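PDB 3DXI: putative aldolase from Bacteroides vulgatus ATCC 8482, which is of unknown function but adopts the closed eight-stranded parallel beta/alpha barrel (TIM barrel) expected of an aldolase-like member of the HMGL-like family. Local coordinates for residues Thr60-Leu65 / Leu95-Leu100; Lys151-Ile156 / Lys183-Pro188; Val189-His194 / Asp213-Thr218. All coordinates share one frame; numbering follows the deposited sequence.

Contact 1 of 3, residues Thr60-Leu65 / Leu95-Leu100; sequences TPVSVL and LPIIGL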
ATOM      1  N   THR A  60     -31.521   0.089   3.117  1.00 11.59           N
ATOM      2  CA  THR A  60     -31.412   0.032   4.576  1.00 11.22           C
ATOM      3  C   THR A  60     -32.760   0.291   5.264  1.00 12.61           C
ATOM      4  O   THR A  60     -32.973   1.324   5.900  1.00 10.66           O
ATOM      5  CB  THR A  60     -30.359   1.041   5.089  1.00 11.70           C
ATOM      6  OG1 THR A  60     -29.195   0.979   4.254  1.00 11.88           O
ATOM      7  CG2 THR A  60     -29.932   0.690   6.523  1.00 10.84           C
ATOM      8  N   PRO A  61     -33.692  -0.668   5.149  1.00 13.75           N
ATOM      9  CA  PRO A  61     -35.023  -0.549   5.751  1.00 13.75           C
ATOM     10  C   PRO A  61     -35.025  -0.389   7.272  1.00 13.83           C
ATOM     11  O   PRO A  61     -34.073  -0.769   7.953  1.00 13.60           O
ATOM     12  CB  PRO A  61     -35.715  -1.839   5.303  1.00 14.43           C
ATOM     13  CG  PRO A  61     -34.590  -2.805   5.210  1.00 13.65           C
ATOM     14  CD  PRO A  61     -33.521  -1.989   4.523  1.00 13.66           C
ATOM     15  N   VAL A  62     -36.110   0.176   7.792  1.00 12.52           N
ATOM     16  CA  VAL A  62     -36.278   0.387   9.223  1.00 13.42           C
ATOM     17  C   VAL A  62     -36.101  -0.899  10.031  1.00 13.60           C
ATOM     18  O   VAL A  62     -35.425  -0.902  11.056  1.00 13.22           O
ATOM     19  CB  VAL A  62     -37.676   0.979   9.525  1.00 14.17           C
ATOM     20  CG1 VAL A  62     -37.934   0.996  11.028  1.00 13.69           C
ATOM     21  CG2 VAL A  62     -37.769   2.383   8.952  1.00 13.39           C
ATOM     22  N   SER A  63     -36.711  -1.990   9.571  1.00 14.69           N
ATOM     23  CA  SER A  63     -36.609  -3.260  10.276  1.00 14.61           C
ATOM     24  C   SER A  63     -35.150  -3.618  10.548  1.00 14.53           C
ATOM     25  O   SER A  63     -34.808  -4.053  11.646  1.00 15.33           O
ATOM     26  CB  SER A  63     -37.291  -4.379   9.476  1.00 15.37           C
ATOM     27  OG  SER A  63     -36.725  -4.523   8.181  1.00 17.65           O
ATOM     28  N   VAL A  64     -34.288  -3.425   9.556  1.00 13.45           N
ATOM     29  CA  VAL A  64     -32.872  -3.729   9.721  1.00 12.44           C
ATOM     30  C   VAL A  64     -32.207  -2.767  10.708  1.00 10.65           C
ATOM     31  O   VAL A  64     -31.446  -3.184  11.580  1.00 12.89           O
ATOM     32  CB  VAL A  64     -32.124  -3.663   8.368  1.00 12.90           C
ATOM     33  CG1 VAL A  64     -30.620  -3.833   8.588  1.00 15.15           C
ATOM     34  CG2 VAL A  64     -32.643  -4.751   7.439  1.00 14.45           C
ATOM     35  N   LEU A  65     -32.509  -1.481  10.577  1.00 10.85           N
ATOM     36  CA  LEU A  65     -31.928  -0.479  11.459  1.00 10.75           C
ATOM     37  C   LEU A  65     -32.295  -0.676  12.934  1.00 11.14           C
ATOM     38  O   LEU A  65     -31.481  -0.403  13.816  1.00 11.66           O
ATOM     39  CB  LEU A  65     -32.319   0.931  10.986  1.00  9.62           C
ATOM     40  CG  LEU A  65     -31.664   1.346   9.658  1.00 12.57           C
ATOM     41  CD1 LEU A  65     -32.253   2.645   9.163  1.00  8.50           C
ATOM     42  CD2 LEU A  65     -30.155   1.479   9.851  1.00 11.58           C
ATOM     43  N   LEU A  95     -37.425  10.485   7.654  1.00 15.48           N
ATOM     44  CA  LEU A  95     -38.414  10.513   8.720  1.00 16.75           C
ATOM     45  C   LEU A  95     -38.598   9.149   9.392  1.00 15.78           C
ATOM     46  O   LEU A  95     -38.657   9.057  10.618  1.00 15.99           O
ATOM     47  CB  LEU A  95     -39.749  11.018   8.168  1.00 19.93           C
ATOM     48  CG  LEU A  95     -40.638  11.845   9.096  1.00 23.56           C
ATOM     49  CD1 LEU A  95     -39.929  13.138   9.480  1.00 23.06           C
ATOM     50  CD2 LEU A  95     -41.952  12.152   8.383  1.00 24.40           C
ATOM     51  N   PRO A  96     -38.672   8.065   8.600  1.00 14.83           N
ATOM     52  CA  PRO A  96     -38.854   6.746   9.218  1.00 13.71           C
ATOM     53  C   PRO A  96     -37.691   6.258  10.078  1.00 12.90           C
ATOM     54  O   PRO A  96     -37.859   5.343  10.884  1.00 13.36           O
ATOM     55  CB  PRO A  96     -39.087   5.827   8.018  1.00 12.48           C
ATOM     56  CG  PRO A  96     -39.687   6.755   6.981  1.00 13.86           C
ATOM     57  CD  PRO A  96     -38.832   7.987   7.137  1.00 13.18           C
ATOM     58  N   ILE A  97     -36.515   6.866   9.925  1.00 12.52           N
ATOM     59  CA  ILE A  97     -35.353   6.410  10.682  1.00 11.99           C
ATOM     60  C   ILE A  97     -34.885   7.314  11.819  1.00 12.65           C
ATOM     61  O   ILE A  97     -33.790   7.130  12.343  1.00 12.79           O
ATOM     62  CB  ILE A  97     -34.141   6.138   9.743  1.00 10.96           C
ATOM     63  CG1 ILE A  97     -33.626   7.451   9.151  1.00 10.46           C
ATOM     64  CG2 ILE A  97     -34.550   5.192   8.619  1.00  9.12           C
ATOM     65  CD1 ILE A  97     -32.449   7.270   8.196  1.00 12.71           C
ATOM     66  N   ILE A  98     -35.699   8.285  12.210  1.00 14.33           N
ATOM     67  CA  ILE A  98     -35.301   9.159  13.307  1.00 15.80           C
ATOM     68  C   ILE A  98     -35.078   8.290  14.542  1.00 15.85           C
ATOM     69  O   ILE A  98     -35.808   7.327  14.772  1.00 14.02           O
ATOM     70  CB  ILE A  98     -36.378  10.222  13.609  1.00 16.23           C
ATOM     71  CG1 ILE A  98     -37.752   9.559  13.709  1.00 18.55           C
ATOM     72  CG2 ILE A  98     -36.382  11.285  12.517  1.00 14.14           C
ATOM     73  CD1 ILE A  98     -38.896  10.530  13.974  1.00 21.50           C
ATOM     74  N   GLY A  99     -34.047   8.612  15.318  1.00 16.03           N
ATOM     75  CA  GLY A  99     -33.759   7.839  16.512  1.00 14.97           C
ATOM     76  C   GLY A  99     -33.003   6.548  16.259  1.00 16.08           C
ATOM     77  O   GLY A  99     -32.394   5.993  17.171  1.00 18.34           O
ATOM     78  N   LEU A 100     -33.029   6.063  15.024  1.00 14.44           N
ATOM     79  CA  LEU A 100     -32.336   4.827  14.691  1.00 14.86           C
ATOM     80  C   LEU A 100     -30.955   5.098  14.102  1.00 14.72           C
ATOM     81  O   LEU A 100     -30.031   4.293  14.252  1.00 17.03           O
ATOM     82  CB  LEU A 100     -33.169   4.009  13.700  1.00 13.76           C
ATOM     83  CG  LEU A 100     -34.556   3.585  14.195  1.00 13.78           C
ATOM     84  CD1 LEU A 100     -35.297   2.835  13.097  1.00 12.32           C
ATOM     85  CD2 LEU A 100     -34.408   2.718  15.438  1.00 13.63           C
TER

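Contact 2 of 3, residues Lys151-Ile156 / Lys183-Pro188; sequences KAIDKI and KYTHVP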
ATOM      1  N   LYS A 151     -17.894  28.356   4.293  1.00 17.64           N
ATOM      2  CA  LYS A 151     -18.296  29.042   5.512  1.00 18.56           C
ATOM      3  C   LYS A 151     -19.790  28.849   5.771  1.00 18.15           C
ATOM      4  O   LYS A 151     -20.238  28.872   6.918  1.00 18.31           O
ATOM      5  CB  LYS A 151     -17.988  30.538   5.438  1.00 20.78           C
ATOM      6  CG  LYS A 151     -18.418  31.274   6.702  1.00 25.20           C
ATOM      7  CD  LYS A 151     -17.984  32.731   6.718  1.00 29.38           C
ATOM      8  CE  LYS A 151     -18.496  33.435   7.969  1.00 29.23           C
ATOM      9  NZ  LYS A 151     -18.008  34.845   8.049  1.00 32.33           N
ATOM     10  N   ALA A 152     -20.554  28.644   4.704  1.00 18.00           N
ATOM     11  CA  ALA A 152     -21.999  28.461   4.823  1.00 18.59           C
ATOM     12  C   ALA A 152     -22.415  27.165   5.530  1.00 18.63           C
ATOM     13  O   ALA A 152     -23.586  26.989   5.869  1.00 19.75           O
ATOM     14  CB  ALA A 152     -22.642  28.529   3.437  1.00 18.97           C
ATOM     15  N   ILE A 153     -21.466  26.261   5.760  1.00 17.95           N
ATOM     16  CA  ILE A 153     -21.784  24.997   6.418  1.00 15.25           C
ATOM     17  C   ILE A 153     -21.451  24.986   7.907  1.00 14.86           C
ATOM     18  O   ILE A 153     -21.736  24.013   8.602  1.00 13.07           O
ATOM     19  CB  ILE A 153     -21.050  23.813   5.745  1.00 14.29           C
ATOM     20  CG1 ILE A 153     -19.575  23.790   6.154  1.00 15.47           C
ATOM     21  CG2 ILE A 153     -21.144  23.939   4.240  1.00 14.69           C
ATOM     22  CD1 ILE A 153     -18.831  22.537   5.692  1.00 15.80           C
ATOM     23  N   ASP A 154     -20.860  26.072   8.398  1.00 16.08           N
ATOM     24  CA  ASP A 154     -20.468  26.171   9.804  1.00 16.61           C
ATOM     25  C   ASP A 154     -21.515  25.806  10.853  1.00 18.73           C
ATOM     26  O   ASP A 154     -21.175  25.225  11.887  1.00 18.21           O
ATOM     27  CB  ASP A 154     -19.925  27.570  10.109  1.00 16.14           C
ATOM     28  CG  ASP A 154     -18.514  27.771   9.599  1.00 16.13           C
ATOM     29  OD1 ASP A 154     -17.813  26.761   9.369  1.00 17.56           O
ATOM     30  OD2 ASP A 154     -18.096  28.935   9.441  1.00 16.13           O
ATOM     31  N   LYS A 155     -22.778  26.143  10.608  1.00 20.04           N
ATOM     32  CA  LYS A 155     -23.830  25.829  11.571  1.00 22.34           C
ATOM     33  C   LYS A 155     -24.594  24.543  11.258  1.00 21.88           C
ATOM     34  O   LYS A 155     -25.439  24.118  12.046  1.00 22.55           O
ATOM     35  CB  LYS A 155     -24.825  26.991  11.678  1.00 25.33           C
ATOM     36  CG  LYS A 155     -24.487  28.024  12.744  1.00 28.04           C
ATOM     37  CD  LYS A 155     -23.129  28.650  12.509  1.00 31.03           C
ATOM     38  CE  LYS A 155     -22.790  29.657  13.599  1.00 32.23           C
ATOM     39  NZ  LYS A 155     -21.449  30.274  13.375  1.00 33.72           N
ATOM     40  N   ILE A 156     -24.290  23.923  10.121  1.00 20.65           N
ATOM     41  CA  ILE A 156     -24.973  22.700   9.717  1.00 20.38           C
ATOM     42  C   ILE A 156     -24.123  21.436   9.791  1.00 20.51           C
ATOM     43  O   ILE A 156     -24.503  20.456  10.429  1.00 22.29           O
ATOM     44  CB  ILE A 156     -25.509  22.800   8.272  1.00 21.75           C
ATOM     45  CG1 ILE A 156     -26.518  23.944   8.153  1.00 23.48           C
ATOM     46  CG2 ILE A 156     -26.172  21.489   7.874  1.00 23.83           C
ATOM     47  CD1 ILE A 156     -25.893  25.284   7.891  1.00 23.26           C
ATOM     48  N   LYS A 183      -9.141  27.042   7.052  1.00 12.11           N
ATOM     49  CA  LYS A 183      -9.202  28.500   6.901  1.00 13.57           C
ATOM     50  C   LYS A 183     -10.601  28.963   6.519  1.00 14.31           C
ATOM     51  O   LYS A 183     -10.955  30.124   6.732  1.00 15.72           O
ATOM     52  CB  LYS A 183      -8.262  28.991   5.794  1.00 14.75           C
ATOM     53  CG  LYS A 183      -6.779  28.844   6.044  1.00 16.77           C
ATOM     54  CD  LYS A 183      -6.020  29.388   4.836  1.00 18.94           C
ATOM     55  CE  LYS A 183      -4.523  29.236   4.991  1.00 22.14           C
ATOM     56  NZ  LYS A 183      -3.814  29.684   3.761  1.00 21.62           N
ATOM     57  N   TYR A 184     -11.394  28.060   5.954  1.00 13.53           N
ATOM     58  CA  TYR A 184     -12.722  28.421   5.488  1.00 14.63           C
ATOM     59  C   TYR A 184     -13.915  27.863   6.250  1.00 14.59           C
ATOM     60  O   TYR A 184     -15.036  28.355   6.093  1.00 15.08           O
ATOM     61  CB  TYR A 184     -12.824  28.082   4.004  1.00 15.95           C
ATOM     62  CG  TYR A 184     -11.834  28.870   3.172  1.00 18.36           C
ATOM     63  CD1 TYR A 184     -12.066  30.209   2.869  1.00 20.42           C
ATOM     64  CD2 TYR A 184     -10.636  28.299   2.749  1.00 19.00           C
ATOM     65  CE1 TYR A 184     -11.131  30.965   2.167  1.00 22.54           C
ATOM     66  CE2 TYR A 184      -9.686  29.045   2.048  1.00 21.02           C
ATOM     67  CZ  TYR A 184      -9.941  30.379   1.761  1.00 23.54           C
ATOM     68  OH  TYR A 184      -9.000  31.134   1.090  1.00 23.49           O
ATOM     69  N   THR A 185     -13.695  26.843   7.071  1.00 12.45           N
ATOM     70  CA  THR A 185     -14.792  26.295   7.854  1.00 11.50           C
ATOM     71  C   THR A 185     -14.290  25.869   9.227  1.00 11.00           C
ATOM     72  O   THR A 185     -13.125  25.501   9.379  1.00  9.96           O
ATOM     73  CB  THR A 185     -15.485  25.106   7.127  1.00 11.31           C
ATOM     74  OG1 THR A 185     -16.493  24.555   7.982  1.00 13.05           O
ATOM     75  CG2 THR A 185     -14.485  24.030   6.753  1.00  9.87           C
ATOM     76  N   HIS A 186     -15.171  25.949  10.222  1.00 10.19           N
ATOM     77  CA  HIS A 186     -14.835  25.595  11.598  1.00 11.23           C
ATOM     78  C   HIS A 186     -15.264  24.178  11.953  1.00 11.58           C
ATOM     79  O   HIS A 186     -14.907  23.675  13.017  1.00 11.91           O
ATOM     80  CB  HIS A 186     -15.517  26.556  12.579  1.00 10.10           C
ATOM     81  CG  HIS A 186     -14.992  27.958  12.525  1.00 11.15           C
ATOM     82  ND1 HIS A 186     -13.840  28.347  13.172  1.00 10.69           N
ATOM     83  CD2 HIS A 186     -15.458  29.058  11.888  1.00  9.58           C
ATOM     84  CE1 HIS A 186     -13.616  29.628  12.934  1.00 10.40           C
ATOM     85  NE2 HIS A 186     -14.583  30.082  12.157  1.00 11.75           N
ATOM     86  N   VAL A 187     -16.026  23.538  11.071  1.00 11.63           N
ATOM     87  CA  VAL A 187     -16.519  22.193  11.341  1.00 11.48           C
ATOM     88  C   VAL A 187     -15.458  21.097  11.331  1.00 11.20           C
ATOM     89  O   VAL A 187     -14.388  21.242  10.736  1.00 11.68           O
ATOM     90  CB  VAL A 187     -17.641  21.790  10.351  1.00 11.95           C
ATOM     91  CG1 VAL A 187     -18.779  22.797  10.423  1.00 11.97           C
ATOM     92  CG2 VAL A 187     -17.090  21.690   8.936  1.00 14.59           C
ATOM     93  N   PRO A 188     -15.740  19.987  12.028  1.00 10.16           N
ATOM     94  CA  PRO A 188     -14.814  18.855  12.095  1.00  9.20           C
ATOM     95  C   PRO A 188     -14.501  18.401  10.664  1.00  7.55           C
ATOM     96  O   PRO A 188     -15.372  18.437   9.791  1.00  7.35           O
ATOM     97  CB  PRO A 188     -15.609  17.815  12.878  1.00  8.97           C
ATOM     98  CG  PRO A 188     -16.418  18.671  13.826  1.00 11.07           C
ATOM     99  CD  PRO A 188     -16.897  19.783  12.921  1.00 10.54           C
TER
HETATM  100  O   HOH W   1     -16.004  29.769   8.297  1.00 14.86           O

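Contact 3 of 3, residues Val189-His194 / Asp213-Thr218; sequences VGFHGH and DFIDAT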
ATOM      1  N   VAL A 189     -13.263  17.993  10.418  1.00  6.38           N
ATOM      2  CA  VAL A 189     -12.883  17.553   9.079  1.00  6.73           C
ATOM      3  C   VAL A 189     -12.499  16.078   9.059  1.00  7.16           C
ATOM      4  O   VAL A 189     -11.960  15.549  10.035  1.00  7.80           O
ATOM      5  CB  VAL A 189     -11.698  18.388   8.534  1.00  6.98           C
ATOM      6  CG1 VAL A 189     -11.343  17.944   7.123  1.00  5.67           C
ATOM      7  CG2 VAL A 189     -12.057  19.876   8.559  1.00  5.95           C
ATOM      8  N   GLY A 190     -12.792  15.420   7.939  1.00  6.69           N
ATOM      9  CA  GLY A 190     -12.458  14.015   7.786  1.00  6.82           C
ATOM     10  C   GLY A 190     -11.770  13.733   6.461  1.00  6.70           C
ATOM     11  O   GLY A 190     -11.733  14.587   5.567  1.00  6.04           O
ATOM     12  N   PHE A 191     -11.225  12.527   6.335  1.00  6.76           N
ATOM     13  CA  PHE A 191     -10.544  12.102   5.121  1.00  6.74           C
ATOM     14  C   PHE A 191     -10.956  10.683   4.754  1.00  6.97           C
ATOM     15  O   PHE A 191     -11.010   9.793   5.612  1.00  6.28           O
ATOM     16  CB  PHE A 191      -9.026  12.129   5.314  1.00  5.96           C
ATOM     17  CG  PHE A 191      -8.255  11.590   4.132  1.00  6.71           C
ATOM     18  CD1 PHE A 191      -8.235  12.286   2.915  1.00  6.72           C
ATOM     19  CD2 PHE A 191      -7.569  10.377   4.224  1.00  6.74           C
ATOM     20  CE1 PHE A 191      -7.545  11.784   1.809  1.00  7.87           C
ATOM     21  CE2 PHE A 191      -6.871   9.860   3.125  1.00  6.94           C
ATOM     22  CZ  PHE A 191      -6.856  10.564   1.912  1.00  7.61           C
ATOM     23  N   HIS A 192     -11.257  10.477   3.478  1.00  7.17           N
ATOM     24  CA  HIS A 192     -11.621   9.156   2.982  1.00  9.33           C
ATOM     25  C   HIS A 192     -10.689   8.884   1.806  1.00  9.27           C
ATOM     26  O   HIS A 192     -10.894   9.392   0.701  1.00 10.53           O
ATOM     27  CB  HIS A 192     -13.083   9.114   2.525  1.00 10.31           C
ATOM     28  CG  HIS A 192     -13.532   7.757   2.069  1.00 12.24           C
ATOM     29  ND1 HIS A 192     -14.687   7.160   2.527  1.00 14.46           N
ATOM     30  CD2 HIS A 192     -12.990   6.888   1.181  1.00 12.13           C
ATOM     31  CE1 HIS A 192     -14.838   5.986   1.941  1.00 14.34           C
ATOM     32  NE2 HIS A 192     -13.821   5.797   1.119  1.00 13.53           N
ATOM     33  N   GLY A 193      -9.655   8.091   2.048  1.00  8.15           N
ATOM     34  CA  GLY A 193      -8.713   7.815   0.986  1.00  9.31           C
ATOM     35  C   GLY A 193      -8.987   6.541   0.224  1.00  9.74           C
ATOM     36  O   GLY A 193      -9.619   5.616   0.740  1.00 10.71           O
ATOM     37  N   HIS A 194      -8.537   6.500  -1.025  1.00  9.21           N
ATOM     38  CA  HIS A 194      -8.683   5.301  -1.838  1.00 10.01           C
ATOM     39  C   HIS A 194      -7.287   4.715  -1.991  1.00 10.35           C
ATOM     40  O   HIS A 194      -6.286   5.433  -1.860  1.00  9.66           O
ATOM     41  CB  HIS A 194      -9.305   5.625  -3.191  1.00 11.79           C
ATOM     42  CG  HIS A 194     -10.786   5.831  -3.130  1.00 14.50           C
ATOM     43  ND1 HIS A 194     -11.535   6.197  -4.227  1.00 17.60           N
ATOM     44  CD2 HIS A 194     -11.658   5.712  -2.102  1.00 15.70           C
ATOM     45  CE1 HIS A 194     -12.804   6.298  -3.876  1.00 17.95           C
ATOM     46  NE2 HIS A 194     -12.906   6.009  -2.592  1.00 17.36           N
ATOM     47  N   ASP A 213     -10.118  15.306  12.266  1.00  9.67           N
ATOM     48  CA  ASP A 213     -11.137  14.794  13.181  1.00  9.97           C
ATOM     49  C   ASP A 213     -11.736  13.417  12.854  1.00 10.29           C
ATOM     50  O   ASP A 213     -12.116  12.674  13.761  1.00 10.19           O
ATOM     51  CB  ASP A 213     -12.274  15.820  13.269  1.00  9.71           C
ATOM     52  CG  ASP A 213     -11.771  17.228  13.558  1.00 10.35           C
ATOM     53  OD1 ASP A 213     -11.511  17.538  14.737  1.00 13.47           O
ATOM     54  OD2 ASP A 213     -11.622  18.020  12.608  1.00  9.13           O
ATOM     55  N   PHE A 214     -11.822  13.086  11.568  1.00  9.42           N
ATOM     56  CA  PHE A 214     -12.411  11.819  11.120  1.00 10.32           C
ATOM     57  C   PHE A 214     -11.597  11.099  10.041  1.00 10.24           C
ATOM     58  O   PHE A 214     -11.001  11.733   9.170  1.00  9.48           O
ATOM     59  CB  PHE A 214     -13.807  12.076  10.540  1.00  8.15           C
ATOM     60  CG  PHE A 214     -14.926  11.995  11.540  1.00  9.86           C
ATOM     61  CD1 PHE A 214     -15.597  10.792  11.754  1.00  9.54           C
ATOM     62  CD2 PHE A 214     -15.350  13.129  12.229  1.00 11.99           C
ATOM     63  CE1 PHE A 214     -16.676  10.719  12.634  1.00  9.91           C
ATOM     64  CE2 PHE A 214     -16.430  13.070  13.117  1.00 11.29           C
ATOM     65  CZ  PHE A 214     -17.094  11.860  13.316  1.00 12.49           C
ATOM     66  N   ILE A 215     -11.580   9.770  10.102  1.00  8.36           N
ATOM     67  CA  ILE A 215     -10.906   8.963   9.085  1.00  8.64           C
ATOM     68  C   ILE A 215     -11.826   7.801   8.717  1.00  8.12           C
ATOM     69  O   ILE A 215     -12.380   7.139   9.595  1.00  7.14           O
ATOM     70  CB  ILE A 215      -9.553   8.376   9.564  1.00  7.44           C
ATOM     71  CG1 ILE A 215      -8.535   9.495   9.791  1.00  8.09           C
ATOM     72  CG2 ILE A 215      -9.014   7.402   8.517  1.00  7.05           C
ATOM     73  CD1 ILE A 215      -8.184  10.273   8.539  1.00  8.27           C
ATOM     74  N   ASP A 216     -11.991   7.584   7.414  1.00  7.89           N
ATOM     75  CA  ASP A 216     -12.820   6.510   6.864  1.00  7.94           C
ATOM     76  C   ASP A 216     -11.941   5.334   6.421  1.00  8.68           C
ATOM     77  O   ASP A 216     -10.831   5.526   5.913  1.00  8.15           O
ATOM     78  CB  ASP A 216     -13.593   6.996   5.627  1.00  5.51           C
ATOM     79  CG  ASP A 216     -14.801   7.857   5.966  1.00  8.13           C
ATOM     80  OD1 ASP A 216     -14.896   8.373   7.104  1.00  9.58           O
ATOM     81  OD2 ASP A 216     -15.655   8.027   5.066  1.00  7.85           O
ATOM     82  N   ALA A 217     -12.458   4.122   6.593  1.00  8.23           N
ATOM     83  CA  ALA A 217     -11.762   2.905   6.180  1.00  8.20           C
ATOM     84  C   ALA A 217     -12.785   1.774   6.160  1.00  7.89           C
ATOM     85  O   ALA A 217     -13.917   1.961   6.596  1.00  8.77           O
ATOM     86  CB  ALA A 217     -10.627   2.585   7.144  1.00  8.81           C
ATOM     87  N   THR A 218     -12.395   0.614   5.635  1.00  8.57           N
ATOM     88  CA  THR A 218     -13.283  -0.542   5.579  1.00  6.79           C
ATOM     89  C   THR A 218     -12.475  -1.818   5.816  1.00  7.75           C
ATOM     90  O   THR A 218     -11.267  -1.840   5.582  1.00  7.54           O
ATOM     91  CB  THR A 218     -13.997  -0.652   4.204  1.00  6.86           C
ATOM     92  OG1 THR A 218     -13.027  -0.848   3.166  1.00  5.16           O
ATOM     93  CG2 THR A 218     -14.797   0.615   3.912  1.00  4.37           C
TER
HETATM   94  O   HOH W   2     -13.554  10.725   7.455  1.00 14.03           O
HETATM   95  O   HOH W   3      -8.874   7.043   4.793  1.00  5.77           O
HETATM   96  O   HOH W   4     -10.983   4.739   2.991  1.00 10.69           O

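Contact 1 of 3, residues Thr60-Leu65 / Leu95-Leu100
I97 O accepts the backbone N-H of L100 (L100 N to I97 O, 3.0 Å), and the turn closed by this bond presents both residues to L65 at the start of helix 62-71. The setting is the outer layer of a TIM barrel: the first turn of that helix, which lies between strands 40-45 and 75-81, packs on the loop that leads from helix 90-94 into strand 103-108. On the helix side P61 stands at the N-cap position, and its carbonyl oxygen takes the N-H of L65 (L65 N to P61 O, 3.1 Å) as well as a weak bond from V64 N. Between the two segments the contact itself is apolar. V62 spreads its two methyl groups between P96 and L100. V62 CG1, anti to the backbone N (chi1 171°), meets L100 CD1 at 3.8 Å, while V62 CG2 meets P96 CB at 3.8 Å and lies near P96 O. The side chains of V62 and L100 cross at about a right angle. Deeper in, L65 points its CB toward the loop and carries CD1 anti to its own CA (chi2 172°), which extends the branch over I97. Here I97 also touches R46, and T60, just ahead of the helix, is tied through OG1 to the carbonyl oxygen of Y45, so this end of the contact is joined to the end of strand 40-45 and the residue that follows. The packing is tightest at the buried end, where L65 CD1 presses on I97 CG2 at 3.5 Å.

Contact 2 of 3, residues Lys151-Ile156 / Lys183-Pro188
D154 OD1 is gripped by two donors from the opposing loop, the backbone N of H186 and the hydroxyl of T185. The first bond is nearly straight (H186 N to D154 OD1, 2.9 Å, 171° at the hydrogen) and arrives on the syn side, out of the carboxylate plane; the second (T185 OG1 to D154 OD1, 2.9 Å) comes almost along the C-O axis. T185 holds OG1 anti to its backbone N (chi1 176°), and the same oxygen accepts the N-H of V187 at 3.3 Å (V187 N to T185 OG1), an ST turn. Next to these bonds lies the compact part. I153 CD1 meets V187 CG2 at 3.8 Å, the two side chains crossing at about a right angle, and V187 CG1 sits against the carbonyl oxygens of I153 and D154. F160 of strand 159-163 touches both I153 and V187, and I117 of helix 113-124 also packs on I153. The outer side is much looser. D154 OD2 lies at the edge of the H186 ring, 3.6 Å from its CD2, and a water lies between that OD2 and Y184 O, its approach to OD2 rather short. K151 CB comes to 3.7 Å of Y184 O, and K151 N is also close but badly angled for a bond; the extended lysine chain then leads away. The two segments run toward strands 159-163 and 189-192, so this contact links neighbouring loops at the N-terminal ends of adjacent strands, the alpha-to-beta side of a TIM barrel.

Contact 3 of 3, residues Val189-His194 / Asp213-Thr218
H192 and D216 face each other across the parallel strands 189-192 and 214-217, and the histidine crosses the aspartate side chain at about a right angle, its CB, CG and ND1 each coming near D216. H192 CB is 3.8 Å from D216 CB; CG is closer to that carbon, at 3.6 Å. CG stands anti to the backbone N (chi1 -177°), and the ring continues from there to ND1, which donates to D216 OD2 at 2.9 Å. The bond uses the anti lone pair of the oxygen and is somewhat bent, the oxygen tilted out of the ring plane, with the ring and carboxylate planes turned 70° apart. CE1 passes the same oxygen more distantly, and the tip, NE2, lies in plane at the edge of the H194 ring. D216 OD2 also forms a salt bridge with R105, while OD1 takes a hydrogen bond from a water at 2.7 Å.

The backbone registers the strands around this pair: F191 N donates to F214 O from above the carbonyl plane, and D216 N returns to F191 O. At the start V189 O accepts from both D213 N and F214 N, and V189 N gives a nearly straight bond to D213 OD2 (2.7 Å, 171°), an oxygen also salt-bridged to R182. G190 has no side chain opposite F214, and their CA atoms come within 4.0 Å. On the other face F191 CB packs on I215 CD1 at 3.8 Å.

Thus F191 and I215 pack against the outer helices 171-184 and 200-209, whereas H192 and D216 look into the barrel. OD2 is held by H192 ND1 and R105 and OD1 by a water, which should restrict how the D216 carboxylate turns.

How the contacts relate
Contacts 1 and 2 both lie near the periphery, their centres each about 20 Å from the centre of the chain, whereas contact 3 is buried, its centre about 7 Å from that point. Contact 1 stands apart on another sector of the barrel, its nearest atoms about 14 Å from contact 3 and about 15 Å from contact 2. Contacts 2 and 3 adjoin: residues 183-188 run directly into strand 189-192, and P188 CA touches D213 OD2 at 3.3 Å. Chemistry follows place. The outer helix-loop joint relies on aliphatic packing, the loop-loop joint on one carboxylate beside a small apolar patch, and the strand pair on backbone bonds plus the D216 carboxylate, which meets H192 and R105 inside the barrel.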